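PDB 6IWR: N-acetylgalactosaminyltransferase 7 from Homo sapiens, which belongs to the polypeptide GalNAc transferase family and joins a GT-A glycosyltransferase domain to a C-terminal ricin-type beta-trefoil lectin domain. Local coordinates for residues D473-E481 and K588-S596; F557-R568 and S578-W589. All coordinates share one frame; numbering follows the deposited sequence.

Both contacts lie in the C-terminal beta-trefoil lectin domain. Contact 1 starts at the end of strand 471-474, turns at Gly475 into strand 476-479 and closes a long loop with strand 589-592; the intervening chain contains strands but no helix, and an early strand of the lectin domain thus meets its last as an antiparallel pair. Contact 2, nested inside that loop, closes a short one of its own: strand 565-568 pairs with 575-578 at Cys565 and Ser578, and the chain then turns back to Trp589. The two share Lys588 and Trp589, their centres are about 16 Å apart, and Ile477 and Met591 of contact 1 pack against Phe557 of contact 2. The closure of the domain is thus continuous with its last disulfide-linked loop.

Contact 1 of 2, residues D473-E481 and K588-S596; sequences DWGEIRGFE and KWEMNNIHS
Arg478 and Glu590 form the centre of a short antiparallel pairing between strands 476-479 and 589-592, each backbone N donating to the other's carbonyl O. The nearly straight bond from Glu590 N to Arg478 O measures 2.9 Å, and Phe480 N extends the pairing to Lys588 O. The tightly packed side faces the interior of the trefoil. There Ile477 CG2 meets Trp589 CE3 at 3.7 Å, and the flexible thioether of Met591 reaches under the corner at Gly475, with CG 3.7 Å from Trp474 C; Phe511 continues this apolar layer. Gly475 suits the corner because its backbone angles would jam a CB against the preceding carbonyl.

The other side is polar and more open: Arg478, Glu590 and Asn592 are partly exposed around a buried Glu476. Glu476, its CG set between backbone N and carbonyl carbon (chi1 70°), rises extended from the face it shares with Arg478 and Asn592, and its OE1 takes Asn592 ND2 on its anti lone pair, 2.8 Å away. Arg478 grips the same carboxylate side-on, NE lying 2.6 Å from Glu476 OE1 and NH1 reaching OE2. Toward the C-terminal end, exposed Asn593 lays its amide over one face of the buried Trp474 indole, the planes 12° apart; its ND2 also makes a weak bond to Trp474 O, while Ile594 O meets the ring edge at CZ3, 3.2 Å away.

With two donors on OE1, the Glu476 carboxylate is held in place and probably stays ionised; the polar face therefore fastens the two ends of the domain by directed bonds, the inner face by shape.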
loop_
_atom_site.group_PDB
_atom_site.type_symbol
_atom_site.label_atom_id
_atom_site.label_comp_id
_atom_site.label_asym_id
_atom_site.label_seq_id
_atom_site.Cartn_x
_atom_site.Cartn_y
_atom_site.Cartn_z
ATOM N N ASP A 473 -16.652 0.305 -25.327
ATOM C CA ASP A 473 -16.483 1.706 -24.986
ATOM C C ASP A 473 -15.478 1.784 -23.839
ATOM O O ASP A 473 -15.182 0.781 -23.178
ATOM C CB ASP A 473 -17.838 2.324 -24.624
ATOM C CG ASP A 473 -17.906 3.812 -24.893
ATOM O OD1 ASP A 473 -16.862 4.480 -24.858
ATOM O OD2 ASP A 473 -19.030 4.322 -25.113
ATOM N N TRP A 474 -14.927 2.977 -23.622
ATOM C CA TRP A 474 -13.981 3.174 -22.533
ATOM C C TRP A 474 -14.055 4.628 -22.089
ATOM O O TRP A 474 -14.495 5.504 -22.837
ATOM C CB TRP A 474 -12.545 2.804 -22.946
ATOM C CG TRP A 474 -12.009 3.667 -24.051
ATOM C CD1 TRP A 474 -12.191 3.499 -25.396
ATOM C CD2 TRP A 474 -11.233 4.850 -23.901
ATOM N NE1 TRP A 474 -11.566 4.498 -26.095
ATOM C CE2 TRP A 474 -10.972 5.348 -25.200
ATOM C CE3 TRP A 474 -10.728 5.544 -22.795
ATOM C CZ2 TRP A 474 -10.223 6.510 -25.420
ATOM C CZ3 TRP A 474 -9.978 6.700 -23.017
ATOM C CH2 TRP A 474 -9.729 7.164 -24.320
ATOM N N GLY A 475 -13.619 4.876 -20.861
ATOM C CA GLY A 475 -13.515 6.233 -20.366
ATOM C C GLY A 475 -13.904 6.360 -18.904
ATOM O O GLY A 475 -13.927 5.363 -18.165
ATOM N N GLU A 476 -14.174 7.594 -18.474
ATOM C CA GLU A 476 -14.859 7.817 -17.211
ATOM C C GLU A 476 -16.273 7.238 -17.283
ATOM O O GLU A 476 -16.888 7.162 -18.356
ATOM C CB GLU A 476 -14.928 9.314 -16.902
ATOM C CG GLU A 476 -15.880 10.083 -17.821
ATOM C CD GLU A 476 -15.959 11.570 -17.525
ATOM O OE1 GLU A 476 -16.823 12.242 -18.129
ATOM O OE2 GLU A 476 -15.188 12.077 -16.688
ATOM N N ILE A 477 -16.786 6.823 -16.136
ATOM C CA ILE A 477 -18.187 6.459 -15.998
ATOM C C ILE A 477 -18.822 7.545 -15.144
ATOM O O ILE A 477 -18.742 7.523 -13.909
ATOM C CB ILE A 477 -18.374 5.064 -15.400
ATOM C CG1 ILE A 477 -17.699 4.028 -16.303
ATOM C CG2 ILE A 477 -19.859 4.750 -15.281
ATOM C CD1 ILE A 477 -17.753 2.586 -15.774
ATOM N N ARG A 478 -19.429 8.518 -15.806
ATOM C CA ARG A 478 -19.897 9.736 -15.172
ATOM C C ARG A 478 -21.403 9.681 -14.995
ATOM O O ARG A 478 -22.121 9.145 -15.837
ATOM C CB ARG A 478 -19.502 10.952 -16.013
ATOM C CG ARG A 478 -20.058 12.270 -15.520
ATOM C CD ARG A 478 -19.826 13.335 -16.561
ATOM N NE ARG A 478 -18.416 13.695 -16.606
ATOM C CZ ARG A 478 -17.877 14.755 -16.004
ATOM N NH1 ARG A 478 -16.568 14.981 -16.104
ATOM N NH2 ARG A 478 -18.635 15.574 -15.293
ATOM N N GLY A 479 -21.883 10.235 -13.886
ATOM C CA GLY A 479 -23.323 10.315 -13.669
ATOM C C GLY A 479 -23.951 11.333 -14.606
ATOM O O GLY A 479 -23.521 12.494 -14.667
ATOM N N PHE A 480 -24.966 10.896 -15.357
ATOM C CA PHE A 480 -25.569 11.713 -16.407
ATOM C C PHE A 480 -25.936 13.088 -15.874
ATOM O O PHE A 480 -26.717 13.207 -14.923
ATOM C CB PHE A 480 -26.814 11.007 -16.968
ATOM C CG PHE A 480 -27.491 11.754 -18.103
ATOM C CD1 PHE A 480 -26.830 11.949 -19.319
ATOM C CD2 PHE A 480 -28.795 12.254 -17.959
ATOM C CE1 PHE A 480 -27.448 12.637 -20.373
ATOM C CE2 PHE A 480 -29.430 12.952 -19.014
ATOM C CZ PHE A 480 -28.753 13.139 -20.221
ATOM N N GLU A 481 -25.374 14.129 -16.490
ATOM C CA GLU A 481 -25.678 15.506 -16.104
ATOM C C GLU A 481 -25.301 15.756 -14.646
ATOM O O GLU A 481 -25.967 16.515 -13.938
ATOM C CB GLU A 481 -27.157 15.839 -16.349
ATOM C CG GLU A 481 -27.702 15.305 -17.673
ATOM C CD GLU A 481 -28.976 16.006 -18.166
ATOM O OE1 GLU A 481 -28.955 16.513 -19.323
ATOM O OE2 GLU A 481 -29.986 16.044 -17.408
ATOM N N LYS A 588 -28.656 6.636 -14.495
ATOM C CA LYS A 588 -28.291 7.099 -15.825
ATOM C C LYS A 588 -26.827 7.498 -15.813
ATOM O O LYS A 588 -26.397 8.264 -14.943
ATOM C CB LYS A 588 -29.182 8.262 -16.275
ATOM C CG LYS A 588 -30.377 7.780 -17.105
ATOM C CD LYS A 588 -31.659 8.583 -16.944
ATOM C CE LYS A 588 -32.827 7.617 -16.673
ATOM N NZ LYS A 588 -34.131 8.042 -17.254
ATOM N N TRP A 589 -26.062 6.948 -16.761
ATOM C CA TRP A 589 -24.610 7.064 -16.784
ATOM C C TRP A 589 -24.148 7.343 -18.199
ATOM O O TRP A 589 -24.777 6.893 -19.158
ATOM C CB TRP A 589 -23.915 5.781 -16.336
ATOM C CG TRP A 589 -24.311 5.318 -15.017
ATOM C CD1 TRP A 589 -25.351 4.492 -14.713
ATOM C CD2 TRP A 589 -23.664 5.629 -13.784
ATOM N NE1 TRP A 589 -25.404 4.275 -13.350
ATOM C CE2 TRP A 589 -24.378 4.967 -12.761
ATOM C CE3 TRP A 589 -22.555 6.412 -13.443
ATOM C CZ2 TRP A 589 -24.022 5.069 -11.434
ATOM C CZ3 TRP A 589 -22.197 6.499 -12.123
ATOM C CH2 TRP A 589 -22.930 5.836 -11.134
ATOM N N GLU A 590 -23.029 8.058 -18.327
ATOM C CA GLU A 590 -22.311 8.182 -19.585
ATOM C C GLU A 590 -20.923 7.567 -19.459
ATOM O O GLU A 590 -20.335 7.502 -18.371
ATOM C CB GLU A 590 -22.171 9.644 -20.048
ATOM C CG GLU A 590 -22.584 10.736 -19.095
ATOM C CD GLU A 590 -22.473 12.122 -19.734
ATOM O OE1 GLU A 590 -22.052 12.188 -20.894
ATOM O OE2 GLU A 590 -22.812 13.146 -19.098
ATOM N N MET A 591 -20.385 7.112 -20.590
ATOM C CA MET A 591 -18.989 6.690 -20.647
ATOM C C MET A 591 -18.277 7.544 -21.683
ATOM O O MET A 591 -18.485 7.388 -22.890
ATOM C CB MET A 591 -18.843 5.203 -20.961
ATOM C CG MET A 591 -17.452 4.621 -20.637
ATOM S SD MET A 591 -17.442 2.816 -20.846
ATOM C CE MET A 591 -16.270 2.254 -19.622
ATOM N N ASN A 592 -17.424 8.426 -21.203
ATOM C CA ASN A 592 -16.756 9.411 -22.031
ATOM C C ASN A 592 -15.283 9.079 -22.092
ATOM O O ASN A 592 -14.667 8.775 -21.062
ATOM C CB ASN A 592 -16.975 10.807 -21.465
ATOM C CG ASN A 592 -18.412 11.070 -21.206
ATOM O OD1 ASN A 592 -19.217 10.938 -22.113
ATOM N ND2 ASN A 592 -18.769 11.373 -19.957
ATOM N N ASN A 593 -14.734 9.118 -23.297
ATOM C CA ASN A 593 -13.297 8.953 -23.436
ATOM C C ASN A 593 -12.595 10.073 -22.706
ATOM O O ASN A 593 -12.963 11.244 -22.823
ATOM C CB ASN A 593 -12.855 8.968 -24.899
ATOM C CG ASN A 593 -13.419 7.825 -25.696
ATOM O OD1 ASN A 593 -13.547 7.939 -26.909
ATOM N ND2 ASN A 593 -13.778 6.728 -25.027
ATOM N N ILE A 594 -11.585 9.707 -21.947
ATOM C CA ILE A 594 -10.668 10.675 -21.385
ATOM C C ILE A 594 -9.409 10.665 -22.238
ATOM O O ILE A 594 -8.769 9.625 -22.417
ATOM C CB ILE A 594 -10.371 10.355 -19.920
ATOM C CG1 ILE A 594 -11.695 10.357 -19.171
ATOM C CG2 ILE A 594 -9.454 11.402 -19.348
ATOM C CD1 ILE A 594 -12.489 11.609 -19.411
ATOM N N HIS A 595 -9.080 11.820 -22.800
ATOM C CA HIS A 595 -7.921 11.972 -23.665
ATOM C C HIS A 595 -6.795 12.641 -22.895
ATOM O O HIS A 595 -6.999 13.664 -22.236
ATOM C CB HIS A 595 -8.261 12.783 -24.916
ATOM C CG HIS A 595 -8.750 11.949 -26.059
ATOM N ND1 HIS A 595 -9.359 10.724 -25.884
ATOM C CD2 HIS A 595 -8.725 12.167 -27.395
ATOM C CE1 HIS A 595 -9.694 10.227 -27.061
ATOM N NE2 HIS A 595 -9.319 11.081 -27.996
ATOM N N SER A 596 -5.619 12.041 -22.972
ATOM C CA SER A 596 -4.400 12.553 -22.369
ATOM C C SER A 596 -3.542 13.146 -23.482
ATOM O O SER A 596 -3.186 12.438 -24.430
ATOM C CB SER A 596 -3.664 11.422 -21.644
ATOM O OG SER A 596 -4.356 10.186 -21.813
#

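Contact 2 of 2, residues F557-R568 and S578-W589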
loop_
_atom_site.group_PDB
_atom_site.type_symbol
_atom_site.label_atom_id
_atom_site.label_comp_id
_atom_site.label_asym_id
_atom_site.label_seq_id
_atom_site.Cartn_x
_atom_site.Cartn_y
_atom_site.Cartn_z
ATOM N N PHE A 557 -26.191 0.965 -17.567
ATOM C CA PHE A 557 -25.349 -0.179 -17.286
ATOM C C PHE A 557 -26.209 -1.194 -16.559
ATOM O O PHE A 557 -26.714 -0.914 -15.466
ATOM C CB PHE A 557 -24.159 0.201 -16.396
ATOM C CG PHE A 557 -23.025 0.828 -17.134
ATOM C CD1 PHE A 557 -22.099 0.045 -17.793
ATOM C CD2 PHE A 557 -22.890 2.204 -17.184
ATOM C CE1 PHE A 557 -21.058 0.626 -18.487
ATOM C CE2 PHE A 557 -21.839 2.785 -17.873
ATOM C CZ PHE A 557 -20.928 1.992 -18.522
ATOM N N THR A 558 -26.384 -2.363 -17.150
ATOM C CA THR A 558 -27.259 -3.350 -16.555
ATOM C C THR A 558 -26.466 -4.609 -16.225
ATOM O O THR A 558 -25.602 -5.032 -17.000
ATOM C CB THR A 558 -28.468 -3.621 -17.465
ATOM O OG1 THR A 558 -28.742 -5.024 -17.483
ATOM C CG2 THR A 558 -28.237 -3.103 -18.863
ATOM N N HIS A 559 -26.713 -5.142 -15.027
ATOM C CA HIS A 559 -26.106 -6.381 -14.548
ATOM C C HIS A 559 -26.870 -7.563 -15.114
ATOM O O HIS A 559 -28.085 -7.662 -14.944
ATOM C CB HIS A 559 -26.144 -6.433 -13.025
ATOM C CG HIS A 559 -25.366 -7.563 -12.424
ATOM N ND1 HIS A 559 -25.936 -8.499 -11.584
ATOM C CD2 HIS A 559 -24.051 -7.877 -12.498
ATOM C CE1 HIS A 559 -25.007 -9.348 -11.180
ATOM N NE2 HIS A 559 -23.854 -8.991 -11.717
ATOM N N ILE A 560 -26.168 -8.466 -15.777
ATOM C CA ILE A 560 -26.872 -9.447 -16.594
ATOM C C ILE A 560 -27.466 -10.573 -15.753
ATOM O O ILE A 560 -28.622 -10.951 -15.976
ATOM C CB ILE A 560 -25.957 -10.026 -17.678
ATOM C CG1 ILE A 560 -25.484 -8.922 -18.629
ATOM C CG2 ILE A 560 -26.708 -11.094 -18.413
ATOM C CD1 ILE A 560 -24.529 -9.408 -19.662
ATOM N N PRO A 561 -26.716 -11.178 -14.831
ATOM C CA PRO A 561 -27.306 -12.272 -14.029
ATOM C C PRO A 561 -28.581 -11.851 -13.319
ATOM O O PRO A 561 -29.655 -12.396 -13.598
ATOM C CB PRO A 561 -26.181 -12.652 -13.053
ATOM C CG PRO A 561 -25.006 -11.805 -13.419
ATOM C CD PRO A 561 -25.255 -11.134 -14.724
ATOM N N SER A 562 -28.508 -10.871 -12.427
ATOM C CA SER A 562 -29.735 -10.250 -11.941
ATOM C C SER A 562 -30.335 -9.451 -13.086
ATOM O O SER A 562 -29.833 -9.443 -14.209
ATOM C CB SER A 562 -29.484 -9.346 -10.733
ATOM O OG SER A 562 -28.803 -8.136 -11.037
ATOM N N GLY A 563 -31.382 -8.687 -12.839
ATOM C CA GLY A 563 -31.822 -7.807 -13.892
ATOM C C GLY A 563 -31.360 -6.374 -13.690
ATOM O O GLY A 563 -31.722 -5.518 -14.460
ATOM N N LYS A 564 -30.546 -6.138 -12.645
ATOM C CA LYS A 564 -30.482 -4.834 -11.987
ATOM C C LYS A 564 -29.612 -3.825 -12.740
ATOM O O LYS A 564 -28.743 -4.181 -13.546
ATOM C CB LYS A 564 -29.992 -5.014 -10.546
ATOM C CG LYS A 564 -30.991 -5.813 -9.679
ATOM C CD LYS A 564 -30.435 -6.050 -8.291
ATOM C CE LYS A 564 -31.398 -6.721 -7.365
ATOM N NZ LYS A 564 -30.698 -7.039 -6.093
ATOM N N CYS A 565 -29.891 -2.546 -12.482
ATOM C CA CYS A 565 -29.237 -1.388 -13.085
ATOM C C CYS A 565 -28.128 -0.836 -12.176
ATOM O O CYS A 565 -28.228 -0.855 -10.948
ATOM C CB CYS A 565 -30.273 -0.291 -13.360
ATOM S SG CYS A 565 -31.210 -0.406 -14.875
ATOM N N LEU A 566 -27.035 -0.387 -12.782
ATOM C CA LEU A 566 -26.056 0.343 -11.991
ATOM C C LEU A 566 -26.739 1.579 -11.401
ATOM O O LEU A 566 -27.484 2.276 -12.093
ATOM C CB LEU A 566 -24.839 0.706 -12.854
ATOM C CG LEU A 566 -23.560 1.044 -12.066
ATOM C CD1 LEU A 566 -23.279 -0.039 -11.032
ATOM C CD2 LEU A 566 -22.344 1.243 -12.943
ATOM N N ASP A 567 -26.543 1.829 -10.108
ATOM C CA ASP A 567 -27.206 2.947 -9.431
ATOM C C ASP A 567 -26.179 3.640 -8.550
ATOM O O ASP A 567 -25.104 3.100 -8.276
ATOM C CB ASP A 567 -28.418 2.487 -8.573
ATOM C CG ASP A 567 -29.510 3.587 -8.377
ATOM O OD1 ASP A 567 -29.282 4.802 -8.643
ATOM O OD2 ASP A 567 -30.629 3.197 -7.947
ATOM N N ARG A 568 -26.508 4.842 -8.103
ATOM C CA ARG A 568 -25.631 5.641 -7.259
ATOM C C ARG A 568 -26.414 6.464 -6.246
ATOM O O ARG A 568 -27.578 6.722 -6.452
ATOM C CB ARG A 568 -24.761 6.557 -8.120
ATOM C CG ARG A 568 -25.441 7.834 -8.549
ATOM C CD ARG A 568 -24.713 8.479 -9.692
ATOM N NE ARG A 568 -25.535 9.490 -10.312
ATOM C CZ ARG A 568 -26.047 9.385 -11.522
ATOM N NH1 ARG A 568 -25.821 8.313 -12.241
ATOM N NH2 ARG A 568 -26.789 10.352 -12.009
ATOM N N SER A 578 -29.410 -1.709 -8.193
ATOM C CA SER A 578 -30.758 -1.831 -7.665
ATOM C C SER A 578 -31.701 -2.135 -8.825
ATOM O O SER A 578 -31.285 -2.148 -9.983
ATOM C CB SER A 578 -31.163 -0.562 -6.931
ATOM O OG SER A 578 -30.843 0.544 -7.735
ATOM N N ASN A 579 -32.979 -2.399 -8.518
ATOM C CA ASN A 579 -33.949 -2.801 -9.541
ATOM C C ASN A 579 -34.171 -1.680 -10.546
ATOM O O ASN A 579 -34.398 -0.534 -10.158
ATOM C CB ASN A 579 -35.274 -3.179 -8.886
ATOM C CG ASN A 579 -35.225 -4.531 -8.246
ATOM O OD1 ASN A 579 -35.144 -5.539 -8.930
ATOM N ND2 ASN A 579 -35.263 -4.569 -6.930
ATOM N N CYS A 580 -34.122 -1.997 -11.837
ATOM C CA CYS A 580 -34.159 -0.928 -12.831
ATOM C C CYS A 580 -35.429 -0.115 -12.677
ATOM O O CYS A 580 -36.528 -0.668 -12.586
ATOM C CB CYS A 580 -34.052 -1.467 -14.264
ATOM S SG CYS A 580 -32.404 -2.065 -14.776
ATOM N N ASP A 581 -35.265 1.201 -12.646
ATOM C CA ASP A 581 -36.363 2.152 -12.589
ATOM C C ASP A 581 -36.040 3.322 -13.515
ATOM O O ASP A 581 -35.035 4.016 -13.325
ATOM C CB ASP A 581 -36.580 2.634 -11.155
ATOM C CG ASP A 581 -37.731 3.609 -11.037
ATOM O OD1 ASP A 581 -38.174 4.186 -12.062
ATOM O OD2 ASP A 581 -38.202 3.781 -9.902
ATOM N N SER A 582 -36.891 3.541 -14.519
ATOM C CA SER A 582 -36.612 4.551 -15.536
ATOM C C SER A 582 -36.753 5.970 -15.032
ATOM O O SER A 582 -36.281 6.902 -15.699
ATOM C CB SER A 582 -37.540 4.388 -16.732
ATOM O OG SER A 582 -37.872 3.024 -16.882
ATOM N N SER A 583 -37.427 6.164 -13.908
ATOM C CA SER A 583 -37.577 7.512 -13.379
ATOM C C SER A 583 -36.289 7.979 -12.715
ATOM O O SER A 583 -35.991 9.178 -12.691
ATOM C CB SER A 583 -38.733 7.539 -12.393
ATOM O OG SER A 583 -38.689 6.361 -11.601
ATOM N N LYS A 584 -35.513 7.041 -12.177
ATOM C CA LYS A 584 -34.348 7.373 -11.371
ATOM C C LYS A 584 -33.194 7.862 -12.235
ATOM O O LYS A 584 -32.671 7.093 -13.049
ATOM C CB LYS A 584 -33.902 6.157 -10.567
ATOM C CG LYS A 584 -34.926 5.577 -9.652
ATOM C CD LYS A 584 -34.214 4.782 -8.587
ATOM C CE LYS A 584 -35.092 4.596 -7.375
ATOM N NZ LYS A 584 -36.106 5.703 -7.322
ATOM N N THR A 585 -32.788 9.127 -12.098
ATOM C CA THR A 585 -31.607 9.531 -12.848
ATOM C C THR A 585 -30.344 8.970 -12.245
ATOM O O THR A 585 -29.306 8.943 -12.914
ATOM C CB THR A 585 -31.437 11.040 -12.910
ATOM O OG1 THR A 585 -31.597 11.579 -11.595
ATOM C CG2 THR A 585 -32.429 11.648 -13.875
ATOM N N THR A 586 -30.400 8.577 -10.981
ATOM C CA THR A 586 -29.283 7.894 -10.365
ATOM C C THR A 586 -28.902 6.618 -11.090
ATOM O O THR A 586 -27.872 6.017 -10.762
ATOM C CB THR A 586 -29.627 7.578 -8.924
ATOM O OG1 THR A 586 -31.015 7.249 -8.831
ATOM C CG2 THR A 586 -29.330 8.784 -8.075
ATOM N N GLN A 587 -29.718 6.163 -12.032
ATOM C CA GLN A 587 -29.389 5.001 -12.835
ATOM C C GLN A 587 -28.991 5.378 -14.247
ATOM O O GLN A 587 -28.980 4.512 -15.114
ATOM C CB GLN A 587 -30.557 4.022 -12.853
ATOM C CG GLN A 587 -30.723 3.274 -11.565
ATOM C CD GLN A 587 -31.978 2.439 -11.545
ATOM O OE1 GLN A 587 -32.356 1.891 -10.509
ATOM N NE2 GLN A 587 -32.645 2.348 -12.690
ATOM N N LYS A 588 -28.656 6.636 -14.495
ATOM C CA LYS A 588 -28.291 7.099 -15.825
ATOM C C LYS A 588 -26.827 7.498 -15.813
ATOM O O LYS A 588 -26.397 8.264 -14.943
ATOM C CB LYS A 588 -29.182 8.262 -16.275
ATOM C CG LYS A 588 -30.377 7.780 -17.105
ATOM C CD LYS A 588 -31.659 8.583 -16.944
ATOM C CE LYS A 588 -32.827 7.617 -16.673
ATOM N NZ LYS A 588 -34.131 8.042 -17.254
ATOM N N TRP A 589 -26.062 6.948 -16.761
ATOM C CA TRP A 589 -24.610 7.064 -16.784
ATOM C C TRP A 589 -24.148 7.343 -18.199
ATOM O O TRP A 589 -24.777 6.893 -19.158
ATOM C CB TRP A 589 -23.915 5.781 -16.336
ATOM C CG TRP A 589 -24.311 5.318 -15.017
ATOM C CD1 TRP A 589 -25.351 4.492 -14.713
ATOM C CD2 TRP A 589 -23.664 5.629 -13.784
ATOM N NE1 TRP A 589 -25.404 4.275 -13.350
ATOM C CE2 TRP A 589 -24.378 4.967 -12.761
ATOM C CE3 TRP A 589 -22.555 6.412 -13.443
ATOM C CZ2 TRP A 589 -24.022 5.069 -11.434
ATOM C CZ3 TRP A 589 -22.197 6.499 -12.123
ATOM C CH2 TRP A 589 -22.930 5.836 -11.134
#
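A disulfide between Cys565 and Cys580 joins the two segments covalently, its sulfurs 2.0 Å apart. Beside it, backbone bonds pair Cys565 with Ser578: Cys565 N reaches Ser578 O at 2.9 Å, and Ser578 N returns a bond to Cys565 O.

Side-chain hydrogen bonds follow. The short Ser578 side chain keeps its hydroxyl close to the backbone, where it donates to the anti lone pair of Asp567 OD2 at 2.7 Å. Trp589 NE1 points almost straight at Leu566 O, 3.1 Å away, approaching from above the carbonyl plane, which helps to set the rotation of the indole. Arg568 NH1 reaches Lys588 O at 2.8 Å.

Ring contacts complete the set. With CG between backbone N and carbonyl carbon (chi1 82°) and the chain extended to NE, Arg568 runs over one indole face, antiparallel to the Trp589 side chain. NH1 lies over the ring centre in a cation-pi contact, the guanidinium plane 80° from the ring. Leu566 CD2 lies over the opposite face, toward its rim, and Phe557 turns its edge toward the five-membered ring in an offset edge-to-face pair.

Around this, Phe557 stacks on Tyr550 of strand 548-551, Leu566 leans on Val575 and Ile577 of strand 575-578, and Trp589 packs against Ile486 of strand 484-487.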